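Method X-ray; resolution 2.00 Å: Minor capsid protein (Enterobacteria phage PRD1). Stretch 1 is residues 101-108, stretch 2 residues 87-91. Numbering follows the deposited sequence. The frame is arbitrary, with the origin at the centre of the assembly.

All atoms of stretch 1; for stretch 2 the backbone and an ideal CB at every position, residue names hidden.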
# COMPACT_ATOMS: atom_id res chain seq x y z
N GLY A 101 -0.67 -11.17 -5.26
CA GLY A 101 -0.07 -9.85 -5.18
C GLY A 101 -0.97 -8.85 -4.48
O GLY A 101 -2.10 -9.16 -4.11
N THR A 102 -0.46 -7.64 -4.33
CA THR A 102 -1.18 -6.59 -3.65
C THR A 102 -0.84 -5.21 -4.20
O THR A 102 0.31 -4.95 -4.54
CB THR A 102 -0.83 -6.57 -2.14
OG1 THR A 102 -1.24 -7.81 -1.53
CG2 THR A 102 -1.50 -5.39 -1.44
N ILE A 103 -1.84 -4.35 -4.29
CA ILE A 103 -1.61 -2.97 -4.71
C ILE A 103 -2.53 -2.10 -3.86
O ILE A 103 -3.73 -2.36 -3.76
CB ILE A 103 -1.89 -2.71 -6.22
CG1 ILE A 103 -1.38 -1.31 -6.59
CG2 ILE A 103 -3.38 -2.81 -6.53
CD1 ILE A 103 -1.42 -0.98 -8.07
N SER A 104 -1.95 -1.10 -3.21
CA SER A 104 -2.70 -0.20 -2.36
C SER A 104 -2.31 1.22 -2.72
O SER A 104 -1.14 1.51 -2.95
CB SER A 104 -2.39 -0.46 -0.89
OG SER A 104 -2.96 -1.70 -0.50
N LEU A 105 -3.31 2.09 -2.77
CA LEU A 105 -3.09 3.47 -3.17
C LEU A 105 -3.95 4.49 -2.46
O LEU A 105 -5.11 4.23 -2.15
CB LEU A 105 -3.38 3.59 -4.67
CG LEU A 105 -2.71 2.62 -5.64
CD1 LEU A 105 -3.67 2.27 -6.77
CD2 LEU A 105 -1.43 3.24 -6.17
N LEU A 106 -3.37 5.66 -2.21
CA LEU A 106 -4.09 6.79 -1.63
C LEU A 106 -3.92 7.79 -2.76
O LEU A 106 -2.81 8.22 -3.05
CB LEU A 106 -3.42 7.33 -0.36
CG LEU A 106 -4.01 8.67 0.09
CD1 LEU A 106 -5.50 8.50 0.36
CD2 LEU A 106 -3.30 9.19 1.34
N ILE A 107 -5.02 8.15 -3.42
CA ILE A 107 -4.96 9.07 -4.54
C ILE A 107 -6.07 10.11 -4.49
O ILE A 107 -7.06 9.94 -3.77
CB ILE A 107 -5.11 8.31 -5.87
CG1 ILE A 107 -6.46 7.58 -5.90
CG2 ILE A 107 -3.97 7.32 -6.03
CD1 ILE A 107 -6.77 6.88 -7.21
N TYR A 108 -5.89 11.19 -5.25
CA TYR A 108 -6.90 12.23 -5.32
C TYR A 108 -7.72 11.95 -6.57
O TYR A 108 -7.17 11.73 -7.65
CB TYR A 108 -6.29 13.62 -5.44
CG TYR A 108 -7.36 14.69 -5.53
CD1 TYR A 108 -8.05 15.09 -4.39
CD2 TYR A 108 -7.74 15.23 -6.76
CE1 TYR A 108 -9.09 16.01 -4.46
CE2 TYR A 108 -8.78 16.15 -6.84
CZ TYR A 108 -9.45 16.53 -5.69
OH TYR A 108 -10.49 17.43 -5.76
N UNK A 87 -3.02 6.01 -14.25
CA UNK A 87 -3.01 4.56 -14.06
C UNK A 87 -1.89 4.26 -13.06
O UNK A 87 -0.85 4.94 -13.05
CB UNK A 87 -2.81 3.81 -15.38
N UNK A 88 -2.11 3.27 -12.22
CA UNK A 88 -1.13 2.89 -11.21
C UNK A 88 -0.90 1.40 -11.28
O UNK A 88 -1.85 0.62 -11.34
CB UNK A 88 -1.59 3.30 -9.81
N UNK A 89 0.37 0.99 -11.26
CA UNK A 89 0.69 -0.42 -11.37
C UNK A 89 1.73 -0.93 -10.40
O UNK A 89 2.42 -0.17 -9.72
CB UNK A 89 1.17 -0.71 -12.79
N UNK A 90 1.83 -2.26 -10.35
CA UNK A 90 2.80 -2.95 -9.53
C UNK A 90 2.89 -4.39 -10.02
O UNK A 90 1.90 -4.94 -10.51
CB UNK A 90 2.42 -2.88 -8.05
N UNK A 91 4.07 -4.97 -9.91
CA UNK A 91 4.29 -6.36 -10.30
C UNK A 91 4.75 -7.07 -9.03
O UNK A 91 5.60 -6.56 -8.30
CB UNK A 91 5.31 -6.49 -11.44

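Stretch 1 and stretch 2 are both strands. They run roughly antiparallel, at 150° between their directions, with axes 7.4 Å apart at closest approach. No hydrogen bond joins them. Every closest pair has a side-chain atom on at least one side, and some reach the other strand's backbone. Stretch 1 offers mainly aliphatic side chains: Ile103, Leu105 and Ile107 all point toward stretch 2.

Position 87 has extended backbone angles (-136/145). Nothing of stretch 1 lies within 5.5 Å of its ideal CB, so this contact sets no preference and polar or apolar residues would do. The residue is Asp87. Its chi1 is p, and OD2 is hydrogen-bonded elsewhere in the structure.

Position 88 points toward stretch 1. Its ideal CB lies 3.6 Å from Leu105 CD2 and 4.6 Å from Ile103 CD1. The methyl groups of Leu105 and Ile107 offer an apolar surface with no charge to pair. Leu, Ile, Met or Phe would all suit it; a longer side chain reaches Ile107 more fully. The residue is Phe88, with chi1 m. This rotamer carries the ring to Ile107, whose CG2 sits over one face, 4.2 Å from the ring centroid and 24° off the normal. That is a CH-pi contact, and the closest pair is Ile107 CG2 to Phe88 CZ at 3.8 Å. Leu105 CD2 lies oblique to the ring and packs 3.7 Å from Phe88 CB. Phe88 has the largest area covered by stretch 1, 92 Å². Its backbone also takes part: Phe88 O is 3.7 Å from Ile103 CD1.

Position 89 points away, as alternation along a strand predicts. The ideal CB is 5.4 Å from Ile103 CD1, so stretch 1 hardly restricts the choice. The extended backbone (-135/168) would suit a beta-branched residue, among others. The residue is Val89, with chi1 m. Its backbone makes the closer approach, with Val89 C 3.9 Å from Ile103 CD1.

Position 90 points toward stretch 1 again. The ideal CB is 4.3 Å from Ile103 CD1 and 4.6 Å from Thr102 O. A small or medium apolar side chain would fit beside Ile103; Thr is also conceivable, since the carbonyl is a possible acceptor. The residue is Val90, with chi1 p. Its CG1 packs 3.8 Å from Ile103 CB and lies 3.5 Å from Thr102 O, a contact without a hydrogen bond.

Position 91 points away, and stretch 1 has nothing within 5.5 Å of its ideal CB. Many residues would be compatible with this contact. The residue is Ala91, which does not touch stretch 1.

Stretch 2, residues 87-91: DFVVA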
# COMPACT_ATOMS: atom_id res chain seq x y z
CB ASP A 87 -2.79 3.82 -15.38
CG ASP A 87 -1.40 3.99 -15.93
OD1 ASP A 87 -1.03 5.13 -16.29
OD2 ASP A 87 -0.67 2.98 -16.01
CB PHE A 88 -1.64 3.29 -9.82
CG PHE A 88 -2.21 4.69 -9.78
CD1 PHE A 88 -3.57 4.90 -9.99
CD2 PHE A 88 -1.39 5.78 -9.56
CE1 PHE A 88 -4.10 6.19 -9.99
CE2 PHE A 88 -1.90 7.08 -9.55
CZ PHE A 88 -3.27 7.28 -9.77
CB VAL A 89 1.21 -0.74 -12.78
CG1 VAL A 89 0.21 -0.27 -13.83
CG2 VAL A 89 2.56 -0.05 -12.99
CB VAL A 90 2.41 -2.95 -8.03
CG1 VAL A 90 1.31 -3.98 -7.76
CG2 VAL A 90 3.64 -3.24 -7.18
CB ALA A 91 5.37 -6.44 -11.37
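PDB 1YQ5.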